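Local coordinates for protein 3-hexulose-6-phosphate isomerase (Methanocaldococcus jannaschii, PDB 1JEO) that catalyses the isomerization between 3-hexulose 6-phosphate and fructose 6-phosphate, a step toward ribose 5-phosphate, at residues A[41-46]-A[83-88]. Numbering follows the deposited sequence.
Sequences KKIFIF and DDLLIL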
loop_
_atom_site.group_PDB
_atom_site.type_symbol
_atom_site.label_atom_id
_atom_site.label_comp_id
_atom_site.label_asym_id
_atom_site.label_seq_id
_atom_site.Cartn_x
_atom_site.Cartn_y
_atom_site.Cartn_z
ATOM N N LYS A 41 15.862 -3.138 -0.017
ATOM C CA LYS A 41 16.578 -3.727 -1.147
ATOM C C LYS A 41 15.508 -4.102 -2.185
ATOM O O LYS A 41 15.557 -3.646 -3.327
ATOM C CB LYS A 41 17.368 -4.966 -0.691
ATOM C CG LYS A 41 18.414 -5.486 -1.680
ATOM C CD LYS A 41 19.637 -4.578 -1.765
ATOM C CE LYS A 41 20.649 -5.105 -2.776
ATOM N NZ LYS A 41 21.845 -4.223 -2.895
ATOM N N LYS A 42 14.533 -4.909 -1.760
ATOM C CA LYS A 42 13.411 -5.329 -2.609
ATOM C C LYS A 42 12.111 -5.045 -1.848
ATOM O O LYS A 42 12.076 -5.117 -0.617
ATOM C CB LYS A 42 13.488 -6.822 -2.993
ATOM C CG LYS A 42 14.826 -7.301 -3.578
ATOM C CD LYS A 42 14.770 -8.694 -4.219
ATOM C CE LYS A 42 14.407 -9.822 -3.248
ATOM N NZ LYS A 42 15.384 -10.079 -2.163
ATOM N N ILE A 43 11.061 -4.667 -2.578
ATOM C CA ILE A 43 9.759 -4.351 -1.980
ATOM C C ILE A 43 8.703 -5.357 -2.441
ATOM O O ILE A 43 8.528 -5.583 -3.638
ATOM C CB ILE A 43 9.308 -2.895 -2.326
ATOM C CG1 ILE A 43 10.390 -1.897 -1.896
ATOM C CG2 ILE A 43 8.001 -2.542 -1.592
ATOM C CD1 ILE A 43 10.429 -0.643 -2.700
ATOM N N PHE A 44 8.010 -5.957 -1.474
ATOM C CA PHE A 44 6.973 -6.956 -1.741
ATOM C C PHE A 44 5.591 -6.468 -1.339
ATOM O O PHE A 44 5.400 -5.957 -0.238
ATOM C CB PHE A 44 7.278 -8.260 -0.993
ATOM C CG PHE A 44 8.486 -8.992 -1.500
ATOM C CD1 PHE A 44 9.787 -8.556 -1.168
ATOM C CD2 PHE A 44 8.337 -10.140 -2.292
ATOM C CE1 PHE A 44 10.925 -9.262 -1.617
ATOM C CE2 PHE A 44 9.469 -10.859 -2.750
ATOM C CZ PHE A 44 10.765 -10.417 -2.411
ATOM N N ILE A 45 4.631 -6.607 -2.250
ATOM C CA ILE A 45 3.255 -6.188 -1.992
ATOM C C ILE A 45 2.334 -7.410 -2.076
ATOM O O ILE A 45 2.529 -8.279 -2.924
ATOM C CB ILE A 45 2.738 -5.134 -3.041
ATOM C CG1 ILE A 45 3.800 -4.080 -3.396
ATOM C CG2 ILE A 45 1.430 -4.487 -2.557
ATOM C CD1 ILE A 45 4.203 -3.128 -2.313
ATOM N N PHE A 46 1.336 -7.464 -1.191
ATOM C CA PHE A 46 0.351 -8.547 -1.187
ATOM C C PHE A 46 -1.013 -8.086 -0.682
ATOM O O PHE A 46 -1.124 -7.211 0.182
ATOM C CB PHE A 46 0.822 -9.775 -0.376
ATOM C CG PHE A 46 -0.078 -10.994 -0.524
ATOM C CD1 PHE A 46 -0.260 -11.614 -1.785
ATOM C CD2 PHE A 46 -0.779 -11.505 0.586
ATOM C CE1 PHE A 46 -1.130 -12.729 -1.944
ATOM C CE2 PHE A 46 -1.656 -12.622 0.444
ATOM C CZ PHE A 46 -1.828 -13.233 -0.827
ATOM N N ASP A 83 16.809 -7.660 4.309
ATOM C CA ASP A 83 16.823 -6.227 4.007
ATOM C C ASP A 83 15.629 -5.776 3.160
ATOM O O ASP A 83 15.611 -4.649 2.650
ATOM C CB ASP A 83 18.141 -5.845 3.313
ATOM C CG ASP A 83 19.355 -6.024 4.214
ATOM O OD1 ASP A 83 20.323 -6.678 3.776
ATOM O OD2 ASP A 83 19.340 -5.510 5.355
ATOM N N ASP A 84 14.624 -6.645 3.049
ATOM C CA ASP A 84 13.425 -6.356 2.258
ATOM C C ASP A 84 12.255 -5.775 3.050
ATOM O O ASP A 84 12.271 -5.742 4.284
ATOM C CB ASP A 84 12.973 -7.605 1.486
ATOM C CG ASP A 84 14.010 -8.100 0.487
ATOM O OD1 ASP A 84 14.906 -7.325 0.092
ATOM O OD2 ASP A 84 13.921 -9.274 0.080
ATOM N N LEU A 85 11.238 -5.328 2.317
ATOM C CA LEU A 85 10.035 -4.734 2.889
ATOM C C LEU A 85 8.769 -5.403 2.350
ATOM O O LEU A 85 8.678 -5.688 1.160
ATOM C CB LEU A 85 9.999 -3.232 2.563
ATOM C CG LEU A 85 8.752 -2.402 2.885
ATOM C CD1 LEU A 85 8.553 -2.269 4.380
ATOM C CD2 LEU A 85 8.874 -1.052 2.241
ATOM N N LEU A 86 7.819 -5.666 3.242
ATOM C CA LEU A 86 6.535 -6.254 2.867
ATOM C C LEU A 86 5.410 -5.284 3.228
ATOM O O LEU A 86 5.345 -4.780 4.353
ATOM C CB LEU A 86 6.301 -7.607 3.561
ATOM C CG LEU A 86 4.948 -8.298 3.327
ATOM C CD1 LEU A 86 4.795 -8.796 1.890
ATOM C CD2 LEU A 86 4.776 -9.444 4.297
ATOM N N ILE A 87 4.559 -4.995 2.249
ATOM C CA ILE A 87 3.414 -4.108 2.443
ATOM C C ILE A 87 2.156 -4.956 2.220
ATOM O O ILE A 87 1.989 -5.584 1.168
ATOM C CB ILE A 87 3.455 -2.874 1.482
ATOM C CG1 ILE A 87 4.680 -2.000 1.796
ATOM C CG2 ILE A 87 2.168 -2.037 1.604
ATOM C CD1 ILE A 87 5.003 -0.930 0.765
ATOM N N LEU A 88 1.306 -5.003 3.243
ATOM C CA LEU A 88 0.061 -5.767 3.204
ATOM C C LEU A 88 -1.141 -4.844 3.163
ATOM O O LEU A 88 -1.187 -3.844 3.877
ATOM C CB LEU A 88 -0.033 -6.711 4.410
ATOM C CG LEU A 88 1.057 -7.793 4.496
ATOM C CD1 LEU A 88 1.023 -8.491 5.823
ATOM C CD2 LEU A 88 0.920 -8.803 3.360
HETATM O O HOH W 1 17.594 -8.528 -0.260
#
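Strands 43-46 and 85-88 pair in parallel in the middle of the sheet, Ile43 beside Leu85 and Phe46 beside Leu88, with a salt bridge between Lys42 and Asp84 at the N-terminal end of the pairing. Phe44 bonds in both directions: its N reaches Leu85 O (2.7 Å) and its O receives Ile87 N (2.8 Å). Leu85 N to Lys42 O and Phe46 N to Ile87 O continue the pattern on either side. In the salt bridge, Asp84 OD2 takes Lys42 NZ on its syn lone pair at 2.8 Å, the lysine chain bending at chi3 (-62°) and chi4 (-65°), which brings NZ round to that oxygen. OD1 accepts a weak bond from Lys42 N, and a water joins it to NZ, weakly at the lysine. Glu81 is a second partner of both groups, its carboxylate pairing with Lys42 NZ and its N bonding to Asp84 OD2. An alanine at Asp84 would probably leave the Lys42 ammonium with less compensating charge and its chain freer to turn. The two strands belong to the parallel alpha/beta sandwich of the SIS domain, with helices on each face. On one face Ile43, Ile45 and Ile87 meet, Ile45 CD1 lying 3.9 Å from Ile87 CD1, under helices 24-39 and 49-64. On the other, Phe44 CB packs against Leu86 CD1 (3.8 Å) and Phe46 CB against Leu88 CD2 (3.9 Å); helix 96-106 covers Leu86, Phe46 and Leu88. The Phe44 ring turns its CE1 edge to Asp84 OD2 (3.4 Å), ring and carboxylate planes 39° apart. Just past Leu88 the chain reaches Ser90, inferred to bind substrate.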